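Local coordinates for protein autolysin E (Staphylococcus aureus, PDB 4PI8) that probably cleaves the NAG-NAM glycan strands of cell-wall peptidoglycan as a glycosidase of the lysozyme clan, here as a catalytic mutant with a bound disaccharide, at residues 71-76 with 209-214; 195-198 with 202-205. The protein carries 1 engineered substitution. One frame throughout, in Å; residues are numbered along the deposited sequence.

Contact 1 (71-76 with 209-214); sequences NQLLKG and DKSYKQ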
loop_
_atom_site.group_PDB
_atom_site.type_symbol
_atom_site.label_atom_id
_atom_site.label_comp_id
_atom_site.label_asym_id
_atom_site.label_seq_id
_atom_site.Cartn_x
_atom_site.Cartn_y
_atom_site.Cartn_z
ATOM N N ASN A 71 -6.619 14.206 10.957
ATOM C CA ASN A 71 -5.478 15.058 11.362
ATOM C C ASN A 71 -4.887 14.628 12.674
ATOM O O ASN A 71 -3.652 14.731 12.837
ATOM C CB ASN A 71 -5.832 16.513 11.333
ATOM C CG ASN A 71 -5.755 17.079 9.923
ATOM O OD1 ASN A 71 -4.895 16.682 9.130
ATOM N ND2 ASN A 71 -6.597 18.014 9.594
ATOM N N GLN A 72 -5.678 14.080 13.583
ATOM C CA GLN A 72 -5.082 13.485 14.814
ATOM C C GLN A 72 -4.156 12.373 14.488
ATOM O O GLN A 72 -3.018 12.310 15.031
ATOM C CB GLN A 72 -6.138 12.801 15.652
ATOM C CG GLN A 72 -6.880 13.664 16.585
ATOM C CD GLN A 72 -7.799 12.842 17.448
ATOM O OE1 GLN A 72 -7.357 11.943 18.252
ATOM N NE2 GLN A 72 -9.102 13.099 17.274
ATOM N N LEU A 73 -4.511 11.482 13.557
ATOM C CA LEU A 73 -3.599 10.423 13.128
ATOM C C LEU A 73 -2.357 10.956 12.524
ATOM O O LEU A 73 -1.353 10.316 12.606
ATOM C CB LEU A 73 -4.271 9.445 12.145
ATOM C CG LEU A 73 -5.364 8.542 12.666
ATOM C CD1 LEU A 73 -5.854 7.697 11.518
ATOM C CD2 LEU A 73 -4.802 7.654 13.781
ATOM N N LEU A 74 -2.408 12.067 11.790
ATOM C CA LEU A 74 -1.323 12.617 11.080
ATOM C C LEU A 74 -0.432 13.572 11.889
ATOM O O LEU A 74 0.549 14.048 11.371
ATOM C CB LEU A 74 -1.821 13.320 9.819
ATOM C CG LEU A 74 -2.475 12.381 8.804
ATOM C CD1 LEU A 74 -3.084 13.201 7.700
ATOM C CD2 LEU A 74 -1.472 11.381 8.276
ATOM N N LYS A 75 -0.841 13.886 13.098
ATOM C CA LYS A 75 -0.034 14.774 13.979
ATOM C C LYS A 75 1.345 14.149 14.210
ATOM O O LYS A 75 1.489 12.951 14.511
ATOM C CB LYS A 75 -0.733 15.051 15.303
ATOM C CG LYS A 75 -0.217 16.296 16.014
ATOM C CD LYS A 75 -0.620 17.570 15.267
ATOM C CE LYS A 75 -0.074 18.836 15.883
ATOM N NZ LYS A 75 -0.747 19.967 15.183
ATOM N N GLY A 76 2.384 14.947 13.998
ATOM C CA GLY A 76 3.733 14.494 14.106
ATOM C C GLY A 76 4.188 13.583 13.012
ATOM O O GLY A 76 5.253 12.902 13.107
ATOM N N ASP A 209 -4.914 -1.347 12.535
ATOM C CA ASP A 209 -5.600 -1.865 13.725
ATOM C C ASP A 209 -5.504 -0.847 14.874
ATOM O O ASP A 209 -6.504 -0.653 15.588
ATOM C CB ASP A 209 -4.992 -3.199 14.129
ATOM C CG ASP A 209 -6.002 -4.111 14.812
ATOM O OD1 ASP A 209 -7.229 -3.939 14.708
ATOM O OD2 ASP A 209 -5.500 -5.079 15.400
ATOM N N LYS A 210 -4.338 -0.253 15.046
ATOM C CA LYS A 210 -4.189 0.753 16.094
ATOM C C LYS A 210 -5.203 1.891 15.871
ATOM O O LYS A 210 -5.858 2.374 16.805
ATOM C CB LYS A 210 -2.756 1.243 16.130
ATOM C CG LYS A 210 -2.295 1.933 17.390
ATOM C CD LYS A 210 -0.799 2.237 17.287
ATOM C CE LYS A 210 0.023 1.159 17.920
ATOM N NZ LYS A 210 1.437 1.594 18.032
ATOM N N SER A 211 -5.339 2.369 14.629
ATOM C CA SER A 211 -6.228 3.492 14.369
ATOM C C SER A 211 -7.687 3.083 14.542
ATOM O O SER A 211 -8.509 3.873 15.052
ATOM C CB SER A 211 -5.976 4.005 12.961
ATOM O OG SER A 211 -4.687 4.470 12.813
ATOM N N TYR A 212 -8.057 1.863 14.144
ATOM C CA TYR A 212 -9.415 1.371 14.354
ATOM C C TYR A 212 -9.739 1.393 15.865
ATOM O O TYR A 212 -10.843 1.789 16.242
ATOM C CB TYR A 212 -9.651 -0.070 13.804
ATOM C CG TYR A 212 -10.115 -0.100 12.375
ATOM C CD1 TYR A 212 -9.364 0.449 11.359
ATOM C CD2 TYR A 212 -11.315 -0.666 12.045
ATOM C CE1 TYR A 212 -9.871 0.464 10.061
ATOM C CE2 TYR A 212 -11.805 -0.659 10.735
ATOM C CZ TYR A 212 -11.040 -0.073 9.770
ATOM O OH TYR A 212 -11.553 -0.052 8.480
ATOM N N LYS A 213 -8.805 0.888 16.675
ATOM C CA LYS A 213 -9.083 0.783 18.117
ATOM C C LYS A 213 -9.012 2.152 18.767
ATOM O O LYS A 213 -9.699 2.368 19.822
ATOM C CB LYS A 213 -8.170 -0.231 18.751
ATOM C CG LYS A 213 -8.453 -1.638 18.299
ATOM C CD LYS A 213 -7.549 -2.726 18.831
ATOM C CE LYS A 213 -7.923 -4.065 18.222
ATOM N NZ LYS A 213 -7.196 -5.220 18.747
ATOM N N GLN A 214 -8.287 3.102 18.228
ATOM C CA GLN A 214 -8.209 4.447 18.758
ATOM C C GLN A 214 -9.547 5.133 18.591
ATOM O O GLN A 214 -9.974 5.893 19.487
ATOM C CB GLN A 214 -7.099 5.266 18.088
ATOM C CG GLN A 214 -6.993 6.703 18.557
ATOM C CD GLN A 214 -5.800 7.425 18.083
ATOM O OE1 GLN A 214 -4.893 6.832 17.559
ATOM N NE2 GLN A 214 -5.767 8.692 18.310
HETATM O O HOH W 1 -2.985 10.144 17.442
#

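Contact 2 (195-198 with 202-205); sequences ASDI and DKIA. With SO4 (sulfate ion), chain N.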
loop_
_atom_site.group_PDB
_atom_site.type_symbol
_atom_site.label_atom_id
_atom_site.label_comp_id
_atom_site.label_asym_id
_atom_site.label_seq_id
_atom_site.Cartn_x
_atom_site.Cartn_y
_atom_site.Cartn_z
ATOM N N ALA A 195 4.123 -4.892 -3.600
ATOM C CA ALA A 195 5.390 -4.695 -2.970
ATOM C C ALA A 195 6.189 -5.969 -2.931
ATOM O O ALA A 195 5.582 -7.054 -3.001
ATOM C CB ALA A 195 5.156 -4.175 -1.574
ATOM N N SER A 196 7.527 -5.845 -2.806
ATOM C CA SER A 196 8.387 -7.021 -2.592
ATOM C C SER A 196 8.583 -7.402 -1.167
ATOM O O SER A 196 8.871 -8.535 -0.864
ATOM C CB SER A 196 9.726 -6.823 -3.297
ATOM O OG SER A 196 10.470 -5.777 -2.699
ATOM N N ASP A 197 8.415 -6.441 -0.237
ATOM C CA ASP A 197 8.574 -6.736 1.172
ATOM C C ASP A 197 7.533 -7.796 1.582
ATOM O O ASP A 197 6.339 -7.537 1.528
ATOM C CB ASP A 197 8.414 -5.436 1.973
ATOM C CG ASP A 197 8.542 -5.616 3.452
ATOM O OD1 ASP A 197 8.731 -6.692 4.022
ATOM O OD2 ASP A 197 8.350 -4.528 4.081
ATOM N N ILE A 198 7.996 -8.948 2.075
ATOM C CA ILE A 198 7.119 -10.033 2.509
ATOM C C ILE A 198 6.229 -9.688 3.707
ATOM O O ILE A 198 5.243 -10.398 3.960
ATOM C CB ILE A 198 7.844 -11.366 2.727
ATOM C CG1 ILE A 198 8.741 -11.329 3.988
ATOM C CG2 ILE A 198 8.550 -11.785 1.443
ATOM C CD1 ILE A 198 9.447 -12.662 4.249
ATOM N N ASP A 202 1.583 -6.792 6.698
ATOM C CA ASP A 202 1.555 -6.770 8.169
ATOM C C ASP A 202 1.856 -5.378 8.686
ATOM O O ASP A 202 1.239 -4.973 9.686
ATOM C CB ASP A 202 2.617 -7.746 8.693
ATOM C CG ASP A 202 2.392 -9.120 8.176
ATOM O OD1 ASP A 202 1.478 -9.792 8.663
ATOM O OD2 ASP A 202 3.050 -9.505 7.212
ATOM N N LYS A 203 2.784 -4.682 8.099
ATOM C CA LYS A 203 3.155 -3.346 8.581
ATOM C C LYS A 203 1.966 -2.386 8.439
ATOM O O LYS A 203 1.640 -1.617 9.382
ATOM C CB LYS A 203 4.340 -2.783 7.870
ATOM C CG LYS A 203 5.609 -3.609 8.110
ATOM C CD LYS A 203 6.746 -3.201 7.164
ATOM C CE LYS A 203 8.046 -3.928 7.523
ATOM N NZ LYS A 203 9.109 -3.602 6.565
ATOM N N ILE A 204 1.284 -2.399 7.326
ATOM C CA ILE A 204 0.149 -1.493 7.117
ATOM C C ILE A 204 -0.979 -1.911 8.043
ATOM O O ILE A 204 -1.635 -1.072 8.681
ATOM C CB ILE A 204 -0.268 -1.500 5.606
ATOM C CG1 ILE A 204 0.876 -0.970 4.760
ATOM C CG2 ILE A 204 -1.507 -0.654 5.435
ATOM C CD1 ILE A 204 0.644 -1.094 3.292
ATOM N N ALA A 205 -1.242 -3.207 8.129
ATOM C CA ALA A 205 -2.350 -3.744 8.990
ATOM C C ALA A 205 -2.148 -3.362 10.466
ATOM O O ALA A 205 -3.148 -3.069 11.149
ATOM C CB ALA A 205 -2.458 -5.267 8.848
HETATM S S SO4 N . 8.692 -2.518 -2.140
HETATM O O1 SO4 N . 7.749 -1.393 -1.875
HETATM O O2 SO4 N . 8.424 -3.053 -3.449
HETATM O O3 SO4 N . 8.682 -3.462 -0.984
HETATM O O4 SO4 N . 10.100 -1.957 -2.252
HETATM O O HOH W 2 3.532 -11.733 5.938
#

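Contact 1 (71-76 with 209-214)
Q72 and Q214 are joined by a water molecule, which donates a hydrogen bond to the backbone O of Q72 at 3.2 Å and accepts one from NE2 of Q214 at 3.3 Å. The bridge illustrates how two helices can be coupled at their solvent-facing edge with direct hydrogen bonds between the two segments absent. Q214 reaches the water because its side chain runs out straight: CG lies opposite the backbone N (chi1 178°) and the chain stays extended to the amide, which therefore projects from helix 200-215 across to the end of helix 67-74. The two side-chain amides also approach each other, OE1 of Q72 lying 3.6 Å from NE2 of Q214 with the amide planes turned 56° apart.

Beneath the bridge, methyls lie against polar oxygens. The side chain of L73 slides past that of Q214 in the opposite direction, its CD2 lying 3.9 Å from OE1 of Q214. The same methyl presses on the hydroxyl of S211, with CD2 3.3 Å from OG, a snug fit; the second branch also lies against this hydroxyl, CD1 being 3.7 Å from OG of S211. S211 holds its OG beside its own backbone N (chi1 -62°), and that hydroxyl is hydrogen-bonded to the carbonyl O of L207, one turn earlier in the helix.

F215 of the same helix touches both Q72 and L73, while I99 of helix 98-108 packs against S211. The contact thus sets the last turn of helix 67-74 against the C-terminal part of helix 200-215. Because O of L207 already satisfies the hydroxyl of S211, the leucine methyls can cover it without leaving a buried polar atom unpaired, whereas the longer water-bridged link lies between exposed glutamines.

Contact 2 (195-198 with 202-205)
An Asx turn leads into helix 200-215 from the loop before it, which contributes S196 to the glycan pocket: OD1 of D197 accepts the backbone N of R199, while the other carboxylate oxygen reaches forward to the first turns of the helix. There OD2 of D197 forms a salt bridge and hydrogen bond with NZ of K203 at 2.8 Å. The ammonium comes to the syn side of OD2, 19° out of the carboxylate plane, and the two side chains cross at about a right angle. The extended chain of K203 carries NZ out to D197, with CE 3.5 Å from OD2 of D197. NZ is shared with E28, and two carboxylates would probably favour the charged ammonium; separately, F33 of strand 32-35 packs on both D197 and K203.

A water adds another link, standing 2.9 Å from the backbone O of I198 and 2.6 Å from OD2 of D202; OD1 of D202 is paired with K55. S196 touches the bound N-acetylmuramic acid, and OG of S196 is hydrogen-bonded to OG1 of T26.

A sulfate, probably from the crystallisation liquor, accepts hydrogen bonds from the peptide N-H groups of S196 and D197: N of S196 binds sulfate O2 at 3.0 Å along a fairly straight path (163°), and N of D197 binds sulfate O3 at 3.1 Å.

How the contacts relate
Helix 200-215 is common to both contacts, and their centres lie about 19 Å apart. Contact 2 comes at its N-terminal half, about 8 Å from the centre of the chain, and joins the helix to the loop just before it; contact 1 comes at its far end, about 17 Å from the centre, and joins it to helix 67-74, which lies about 125 residues earlier in the chain. In sequence, contact 2 falls wholly between the two segments of contact 1. One helix thus links a local turn at the glycan pocket to a long-range meeting at the periphery, with helix 98-108 touching it near both.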